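Local atomic coordinates of endo-beta-1,4-glucanase (cellulase B) (Bacillus halodurans, PDB entry 4V2X), a protein that probably hydrolyses beta-1,4-linked glucans such as cellulose and related beta-glucans, with a family 5 catalytic module joined to an Ig-like and a CBM46 module. Residues Trp112-Ile124 with Met169-Asn181. Residues are numbered along the deposited sequence; the frame is centred on the assembly and turned at random.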
ATOM      1  N   TRP A 112     -13.823  23.017  -8.991  1.00 13.93           N
ATOM      2  CA  TRP A 112     -15.105  23.218  -8.314  1.00 14.37           C
ATOM      3  C   TRP A 112     -15.012  24.216  -7.167  1.00 14.82           C
ATOM      4  O   TRP A 112     -15.960  24.944  -6.914  1.00 15.03           O
ATOM      5  CB  TRP A 112     -15.670  21.870  -7.872  1.00 14.80           C
ATOM      6  CG  TRP A 112     -15.826  20.947  -9.038  1.00 14.30           C
ATOM      7  CD1 TRP A 112     -14.937  19.998  -9.452  1.00 14.05           C
ATOM      8  CD2 TRP A 112     -16.906  20.921  -9.973  1.00 14.33           C
ATOM      9  NE1 TRP A 112     -15.402  19.370 -10.582  1.00 14.21           N
ATOM     10  CE2 TRP A 112     -16.614  19.914 -10.920  1.00 13.75           C
ATOM     11  CE3 TRP A 112     -18.091  21.657 -10.111  1.00 14.87           C
ATOM     12  CZ2 TRP A 112     -17.465  19.618 -11.979  1.00 14.13           C
ATOM     13  CZ3 TRP A 112     -18.931  21.358 -11.156  1.00 14.60           C
ATOM     14  CH2 TRP A 112     -18.616  20.349 -12.083  1.00 14.10           C
ATOM     15  N   GLU A 113     -13.864  24.256  -6.489  1.00 15.45           N
ATOM     16  CA  GLU A 113     -13.583  25.316  -5.522  1.00 17.70           C
ATOM     17  C   GLU A 113     -13.940  26.682  -6.128  1.00 18.67           C
ATOM     18  O   GLU A 113     -13.640  26.941  -7.296  1.00 19.78           O
ATOM     19  CB  GLU A 113     -12.106  25.284  -5.117  1.00 19.40           C
ATOM     20  CG  GLU A 113     -11.761  26.184  -3.938  1.00 21.68           C
ATOM     21  CD  GLU A 113     -11.981  25.531  -2.579  1.00 24.11           C
ATOM     22  OE1 GLU A 113     -12.848  24.655  -2.434  1.00 24.37           O
ATOM     23  OE2 GLU A 113     -11.270  25.902  -1.628  1.00 31.69           O
ATOM     24  N   ASN A 114     -14.586  27.534  -5.326  1.00 20.79           N
ATOM     25  CA  ASN A 114     -15.104  28.862  -5.743  1.00 20.96           C
ATOM     26  C   ASN A 114     -16.473  28.809  -6.423  1.00 20.66           C
ATOM     27  O   ASN A 114     -17.061  29.857  -6.682  1.00 22.14           O
ATOM     28  CB  ASN A 114     -14.136  29.654  -6.646  1.00 22.07           C
ATOM     29  CG  ASN A 114     -12.775  29.881  -6.011  1.00 24.48           C
ATOM     30  OD1 ASN A 114     -11.737  29.641  -6.634  1.00 26.99           O
ATOM     31  ND2 ASN A 114     -12.773  30.351  -4.772  1.00 25.54           N
ATOM     32  N   ARG A 115     -16.970  27.611  -6.727  1.00 18.45           N
ATOM     33  CA  ARG A 115     -18.311  27.445  -7.284  1.00 18.64           C
ATOM     34  C   ARG A 115     -19.127  26.442  -6.466  1.00 18.81           C
ATOM     35  O   ARG A 115     -20.027  25.788  -6.994  1.00 18.24           O
ATOM     36  CB  ARG A 115     -18.227  27.001  -8.749  1.00 17.89           C
ATOM     37  CG  ARG A 115     -17.483  27.979  -9.638  1.00 17.68           C
ATOM     38  CD  ARG A 115     -16.062  27.530  -9.936  1.00 17.87           C
ATOM     39  NE  ARG A 115     -15.373  28.523 -10.758  1.00 16.71           N
ATOM     40  CZ  ARG A 115     -14.402  28.263 -11.638  1.00 17.09           C
ATOM     41  NH1 ARG A 115     -13.971  27.022 -11.854  1.00 15.71           N
ATOM     42  NH2 ARG A 115     -13.867  29.267 -12.327  1.00 18.79           N
ATOM     43  N   ILE A 116     -18.803  26.335  -5.180  1.00 19.24           N
ATOM     44  CA  ILE A 116     -19.475  25.407  -4.268  1.00 19.89           C
ATOM     45  C   ILE A 116     -19.797  26.104  -2.939  1.00 20.48           C
ATOM     46  O   ILE A 116     -19.140  27.074  -2.564  1.00 21.15           O
ATOM     47  CB  ILE A 116     -18.619  24.146  -3.996  1.00 20.35           C
ATOM     48  CG1 ILE A 116     -17.229  24.531  -3.464  1.00 21.12           C
ATOM     49  CG2 ILE A 116     -18.505  23.304  -5.260  1.00 20.47           C
ATOM     50  CD1 ILE A 116     -16.320  23.350  -3.177  1.00 21.65           C
ATOM     51  N   GLY A 117     -20.803  25.601  -2.230  1.00 21.35           N
ATOM     52  CA  GLY A 117     -21.116  26.085  -0.890  1.00 22.58           C
ATOM     53  C   GLY A 117     -20.158  25.528   0.150  1.00 23.44           C
ATOM     54  O   GLY A 117     -19.153  24.893  -0.182  1.00 23.49           O
ATOM     55  N   GLY A 118     -20.473  25.768   1.418  1.00 25.73           N
ATOM     56  CA  GLY A 118     -19.628  25.322   2.522  1.00 25.83           C
ATOM     57  C   GLY A 118     -20.033  23.973   3.085  1.00 26.70           C
ATOM     58  O   GLY A 118     -20.954  23.316   2.583  1.00 24.43           O
ATOM     59  N   ALA A 119     -19.337  23.572   4.146  1.00 27.04           N
ATOM     60  CA  ALA A 119     -19.598  22.302   4.815  1.00 28.43           C
ATOM     61  C   ALA A 119     -20.995  22.325   5.440  1.00 29.76           C
ATOM     62  O   ALA A 119     -21.506  23.400   5.753  1.00 29.76           O
ATOM     63  CB  ALA A 119     -18.541  22.053   5.880  1.00 28.75           C
ATOM     64  N   PRO A 120     -21.630  21.165   5.613  1.00 30.73           N
ATOM     65  CA  PRO A 120     -21.075  19.854   5.281  1.00 32.53           C
ATOM     66  C   PRO A 120     -21.431  19.347   3.877  1.00 31.30           C
ATOM     67  O   PRO A 120     -20.807  18.396   3.406  1.00 32.43           O
ATOM     68  CB  PRO A 120     -21.716  18.946   6.333  1.00 33.38           C
ATOM     69  CG  PRO A 120     -23.046  19.574   6.597  1.00 33.16           C
ATOM     70  CD  PRO A 120     -22.870  21.057   6.405  1.00 33.46           C
ATOM     71  N   ASP A 121     -22.415  19.965   3.219  1.00 28.88           N
ATOM     72  CA  ASP A 121     -22.953  19.434   1.965  1.00 28.36           C
ATOM     73  C   ASP A 121     -22.197  19.912   0.721  1.00 24.31           C
ATOM     74  O   ASP A 121     -22.272  19.267  -0.315  1.00 21.56           O
ATOM     75  CB  ASP A 121     -24.446  19.767   1.825  1.00 32.12           C
ATOM     76  CG  ASP A 121     -25.305  19.114   2.910  1.00 38.45           C
ATOM     77  OD1 ASP A 121     -24.967  17.998   3.361  1.00 40.23           O
ATOM     78  OD2 ASP A 121     -26.330  19.715   3.302  1.00 44.46           O
ATOM     79  N   TYR A 122     -21.498  21.040   0.826  1.00 21.19           N
ATOM     80  CA  TYR A 122     -20.736  21.606  -0.292  1.00 20.52           C
ATOM     81  C   TYR A 122     -21.528  21.653  -1.605  1.00 20.41           C
ATOM     82  O   TYR A 122     -21.071  21.129  -2.634  1.00 18.46           O
ATOM     83  CB  TYR A 122     -19.451  20.807  -0.490  1.00 19.88           C
ATOM     84  CG  TYR A 122     -18.515  20.883   0.683  1.00 20.52           C
ATOM     85  CD1 TYR A 122     -17.706  21.995   0.867  1.00 20.24           C
ATOM     86  CD2 TYR A 122     -18.430  19.845   1.606  1.00 20.56           C
ATOM     87  CE1 TYR A 122     -16.837  22.078   1.933  1.00 21.39           C
ATOM     88  CE2 TYR A 122     -17.562  19.919   2.686  1.00 21.31           C
ATOM     89  CZ  TYR A 122     -16.768  21.036   2.840  1.00 20.53           C
ATOM     90  OH  TYR A 122     -15.888  21.127   3.891  1.00 24.35           O
ATOM     91  N   PRO A 123     -22.712  22.289  -1.582  1.00 20.50           N
ATOM     92  CA  PRO A 123     -23.556  22.251  -2.773  1.00 20.39           C
ATOM     93  C   PRO A 123     -22.923  22.961  -3.964  1.00 18.70           C
ATOM     94  O   PRO A 123     -22.468  24.100  -3.842  1.00 19.04           O
ATOM     95  CB  PRO A 123     -24.831  22.984  -2.328  1.00 21.27           C
ATOM     96  CG  PRO A 123     -24.384  23.875  -1.222  1.00 20.83           C
ATOM     97  CD  PRO A 123     -23.321  23.089  -0.504  1.00 20.59           C
ATOM     98  N   ILE A 124     -22.899  22.287  -5.105  1.00 18.42           N
ATOM     99  CA  ILE A 124     -22.327  22.872  -6.307  1.00 17.99           C
ATOM    100  C   ILE A 124     -23.290  23.938  -6.819  1.00 18.82           C
ATOM    101  O   ILE A 124     -24.499  23.694  -6.892  1.00 19.30           O
ATOM    102  CB  ILE A 124     -22.061  21.808  -7.390  1.00 18.28           C
ATOM    103  CG1 ILE A 124     -20.991  20.826  -6.903  1.00 18.10           C
ATOM    104  CG2 ILE A 124     -21.623  22.474  -8.692  1.00 18.60           C
ATOM    105  CD1 ILE A 124     -20.877  19.569  -7.736  1.00 18.65           C
ATOM    106  N   MET A 169     -12.007  14.109   2.966  1.00 17.06           N
ATOM    107  CA  MET A 169     -12.856  13.012   2.501  1.00 19.39           C
ATOM    108  C   MET A 169     -14.336  13.407   2.426  1.00 19.38           C
ATOM    109  O   MET A 169     -15.018  13.068   1.457  1.00 19.08           O
ATOM    110  CB  MET A 169     -12.673  11.769   3.379  1.00 21.95           C
ATOM    111  CG  MET A 169     -11.497  10.879   2.982  1.00 26.72           C
ATOM    112  SD  MET A 169     -11.547  10.181   1.306  1.00 31.78           S
ATOM    113  CE  MET A 169     -13.304   9.973   1.088  1.00 31.61           C
ATOM    114  N   VAL A 170     -14.822  14.131   3.432  1.00 20.34           N
ATOM    115  CA  VAL A 170     -16.209  14.612   3.437  1.00 20.75           C
ATOM    116  C   VAL A 170     -16.509  15.495   2.218  1.00 20.09           C
ATOM    117  O   VAL A 170     -17.517  15.313   1.546  1.00 19.24           O
ATOM    118  CB  VAL A 170     -16.539  15.386   4.740  1.00 22.76           C
ATOM    119  CG1 VAL A 170     -17.831  16.178   4.602  1.00 24.07           C
ATOM    120  CG2 VAL A 170     -16.634  14.424   5.920  1.00 24.14           C
ATOM    121  N   LYS A 171     -15.625  16.444   1.944  1.00 18.48           N
ATOM    122  CA  LYS A 171     -15.785  17.361   0.814  1.00 17.55           C
ATOM    123  C   LYS A 171     -15.691  16.647  -0.539  1.00 16.38           C
ATOM    124  O   LYS A 171     -16.520  16.859  -1.426  1.00 16.54           O
ATOM    125  CB  LYS A 171     -14.722  18.452   0.910  1.00 17.67           C
ATOM    126  CG  LYS A 171     -14.919  19.610  -0.050  1.00 17.96           C
ATOM    127  CD  LYS A 171     -13.969  20.739   0.290  1.00 17.95           C
ATOM    128  CE  LYS A 171     -14.014  21.852  -0.742  1.00 18.31           C
ATOM    129  NZ  LYS A 171     -13.186  23.000  -0.318  1.00 19.29           N
ATOM    130  N   TYR A 172     -14.678  15.796  -0.678  1.00 15.05           N
ATOM    131  CA  TYR A 172     -14.462  14.999  -1.889  1.00 15.06           C
ATOM    132  C   TYR A 172     -15.650  14.075  -2.158  1.00 16.06           C
ATOM    133  O   TYR A 172     -16.161  14.028  -3.276  1.00 14.85           O
ATOM    134  CB  TYR A 172     -13.176  14.195  -1.715  1.00 15.29           C
ATOM    135  CG  TYR A 172     -12.727  13.330  -2.864  1.00 14.88           C
ATOM    136  CD1 TYR A 172     -12.013  13.864  -3.934  1.00 15.07           C
ATOM    137  CD2 TYR A 172     -12.936  11.957  -2.841  1.00 15.39           C
ATOM    138  CE1 TYR A 172     -11.555  13.060  -4.969  1.00 15.43           C
ATOM    139  CE2 TYR A 172     -12.483  11.148  -3.870  1.00 15.70           C
ATOM    140  CZ  TYR A 172     -11.796  11.700  -4.927  1.00 15.51           C
ATOM    141  OH  TYR A 172     -11.353  10.867  -5.923  1.00 16.52           O
ATOM    142  N   ARG A 173     -16.090  13.356  -1.125  1.00 17.12           N
ATOM    143  CA  ARG A 173     -17.258  12.488  -1.234  0.50 17.52           C
ATOM    144  C   ARG A 173     -18.476  13.279  -1.703  1.00 17.95           C
ATOM    145  O   ARG A 173     -19.187  12.851  -2.606  1.00 18.19           O
ATOM    146  CB  ARG A 173     -17.542  11.810   0.111  0.50 18.50           C
ATOM    147  CG  ARG A 173     -18.884  11.103   0.213  0.50 19.05           C
ATOM    148  CD  ARG A 173     -18.979  10.314   1.510  0.50 19.80           C
ATOM    149  NE  ARG A 173     -18.343   9.008   1.394  0.50 20.38           N
ATOM    150  CZ  ARG A 173     -18.916   7.961   0.811  0.50 21.21           C
ATOM    151  NH1 ARG A 173     -20.130   8.077   0.297  0.50 21.78           N
ATOM    152  NH2 ARG A 173     -18.275   6.803   0.738  0.50 21.89           N
ATOM    153  N   SER A 174     -18.709  14.432  -1.086  1.00 18.26           N
ATOM    154  CA  SER A 174     -19.870  15.243  -1.440  1.00 19.31           C
ATOM    155  C   SER A 174     -19.863  15.645  -2.914  1.00 19.25           C
ATOM    156  O   SER A 174     -20.884  15.564  -3.594  1.00 17.84           O
ATOM    157  CB  SER A 174     -19.957  16.494  -0.573  1.00 21.08           C
ATOM    158  OG  SER A 174     -21.048  17.290  -1.009  1.00 24.33           O
ATOM    159  N   LEU A 175     -18.708  16.072  -3.408  1.00 17.43           N
ATOM    160  CA  LEU A 175     -18.617  16.520  -4.791  1.00 17.69           C
ATOM    161  C   LEU A 175     -18.880  15.370  -5.752  1.00 17.05           C
ATOM    162  O   LEU A 175     -19.651  15.524  -6.697  1.00 17.86           O
ATOM    163  CB  LEU A 175     -17.260  17.178  -5.074  1.00 17.91           C
ATOM    164  CG  LEU A 175     -17.012  18.530  -4.398  1.00 19.73           C
ATOM    165  CD1 LEU A 175     -15.652  19.077  -4.800  1.00 20.13           C
ATOM    166  CD2 LEU A 175     -18.088  19.549  -4.728  1.00 21.31           C
ATOM    167  N   TRP A 176     -18.275  14.210  -5.499  1.00 16.46           N
ATOM    168  CA  TRP A 176     -18.459  13.084  -6.401  1.00 16.81           C
ATOM    169  C   TRP A 176     -19.838  12.444  -6.275  1.00 17.45           C
ATOM    170  O   TRP A 176     -20.351  11.915  -7.249  1.00 18.11           O
ATOM    171  CB  TRP A 176     -17.351  12.042  -6.246  1.00 16.06           C
ATOM    172  CG  TRP A 176     -16.175  12.383  -7.115  1.00 15.18           C
ATOM    173  CD1 TRP A 176     -14.895  12.605  -6.717  1.00 15.13           C
ATOM    174  CD2 TRP A 176     -16.201  12.587  -8.533  1.00 15.66           C
ATOM    175  NE1 TRP A 176     -14.111  12.917  -7.804  1.00 14.87           N
ATOM    176  CE2 TRP A 176     -14.892  12.912  -8.930  1.00 14.81           C
ATOM    177  CE3 TRP A 176     -17.205  12.511  -9.507  1.00 15.99           C
ATOM    178  CZ2 TRP A 176     -14.556  13.170 -10.260  1.00 15.26           C
ATOM    179  CZ3 TRP A 176     -16.871  12.771 -10.827  1.00 16.13           C
ATOM    180  CH2 TRP A 176     -15.556  13.089 -11.191  1.00 15.07           C
ATOM    181  N   GLU A 177     -20.433  12.505  -5.087  1.00 19.48           N
ATOM    182  CA  GLU A 177     -21.838  12.115  -4.940  1.00 20.57           C
ATOM    183  C   GLU A 177     -22.739  12.986  -5.821  1.00 19.72           C
ATOM    184  O   GLU A 177     -23.579  12.468  -6.557  1.00 20.48           O
ATOM    185  CB  GLU A 177     -22.273  12.181  -3.469  1.00 22.25           C
ATOM    186  CG  GLU A 177     -21.810  10.982  -2.657  1.00 24.61           C
ATOM    187  CD  GLU A 177     -22.161  11.071  -1.185  1.00 29.52           C
ATOM    188  OE1 GLU A 177     -22.684  12.118  -0.745  1.00 32.76           O
ATOM    189  OE2 GLU A 177     -21.903  10.086  -0.462  1.00 35.99           O
ATOM    190  N   GLN A 178     -22.532  14.300  -5.773  1.00 18.93           N
ATOM    191  CA  GLN A 178     -23.324  15.243  -6.571  1.00 19.60           C
ATOM    192  C   GLN A 178     -23.127  15.080  -8.070  1.00 19.90           C
ATOM    193  O   GLN A 178     -24.098  15.076  -8.822  1.00 20.19           O
ATOM    194  CB  GLN A 178     -22.991  16.687  -6.198  1.00 19.41           C
ATOM    195  CG  GLN A 178     -23.504  17.113  -4.830  1.00 19.06           C
ATOM    196  CD  GLN A 178     -23.079  18.526  -4.485  1.00 19.39           C
ATOM    197  OE1 GLN A 178     -23.618  19.487  -5.020  1.00 20.65           O
ATOM    198  NE2 GLN A 178     -22.099  18.660  -3.604  1.00 19.46           N
ATOM    199  N   LEU A 179     -21.873  14.983  -8.507  1.00 18.92           N
ATOM    200  CA  LEU A 179     -21.592  14.834  -9.930  1.00 18.86           C
ATOM    201  C   LEU A 179     -22.085  13.501 -10.464  1.00 19.28           C
ATOM    202  O   LEU A 179     -22.677  13.451 -11.539  1.00 19.50           O
ATOM    203  CB  LEU A 179     -20.096  14.975 -10.213  1.00 18.19           C
ATOM    204  CG  LEU A 179     -19.528  16.368  -9.957  1.00 17.84           C
ATOM    205  CD1 LEU A 179     -18.006  16.337 -10.062  1.00 17.30           C
ATOM    206  CD2 LEU A 179     -20.126  17.381 -10.917  1.00 18.23           C
ATOM    207  N   SER A 180     -21.825  12.425  -9.722  1.00 19.95           N
ATOM    208  CA  SER A 180     -22.247  11.098 -10.152  1.00 21.37           C
ATOM    209  C   SER A 180     -23.766  11.054 -10.281  1.00 22.20           C
ATOM    210  O   SER A 180     -24.280  10.508 -11.251  1.00 21.28           O
ATOM    211  CB  SER A 180     -21.717   9.997  -9.221  1.00 21.92           C
ATOM    212  OG  SER A 180     -22.341  10.006  -7.951  1.00 26.56           O
ATOM    213  N   ASN A 181     -24.476  11.661  -9.334  1.00 22.69           N
ATOM    214  CA  ASN A 181     -25.940  11.720  -9.409  1.00 24.47           C
ATOM    215  C   ASN A 181     -26.425  12.562 -10.585  1.00 24.66           C
ATOM    216  O   ASN A 181     -27.286  12.118 -11.352  1.00 24.70           O
ATOM    217  CB  ASN A 181     -26.538  12.264  -8.118  1.00 26.51           C
ATOM    218  CG  ASN A 181     -28.054  12.322  -8.168  1.00 29.54           C
ATOM    219  OD1 ASN A 181     -28.638  13.396  -8.255  1.00 32.86           O
ATOM    220  ND2 ASN A 181     -28.691  11.162  -8.150  1.00 29.60           N
TER
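The Tyr122 ring is sandwiched: Lys171 CG sits over the centre of one face, 3.5 Å from the centroid and 5° off the normal, a CH-pi contact, while the backbone of Gly118 and Ala119 covers the opposite face near the rim. Val170 CG1 lies at the ring edge, 4.2 Å from Tyr122 CE2. On the Trp112 ring, Leu179 CD1 rests over one face, displaced toward the rim, and the indole N-H is bonded to Asn149 O. Lys171 runs fully extended, CG anti to the backbone N (chi1 -170°), and thereby crosses the phenol and brings NZ to Glu113 OE1 at 2.7 Å, a salt bridge on the syn lone pair; Trp157 and a glycerol also meet this ammonium. In the family 5 (beta/alpha)8 barrel, the contact ties the loop between strand 105-108 and helix 126-141 to outer helix 165-183. Gln178 reads the loop backbone with both ends of its amide: NE2 gives an almost straight bond to Tyr122 O (2.8 Å), approaching from above the carbonyl plane, and OE1 takes Ile124 N at 2.9 Å on an in-plane lone pair. With Tyr122 replaced by an alanine, the lysine methylenes would probably lose the ring they lie on, leaving the chain freer to swing away from Glu113. On the apolar side of the contact, Leu175 CD2 packs against both Ile116 CG2 and Ile124 CG1, 3.8 Å from each.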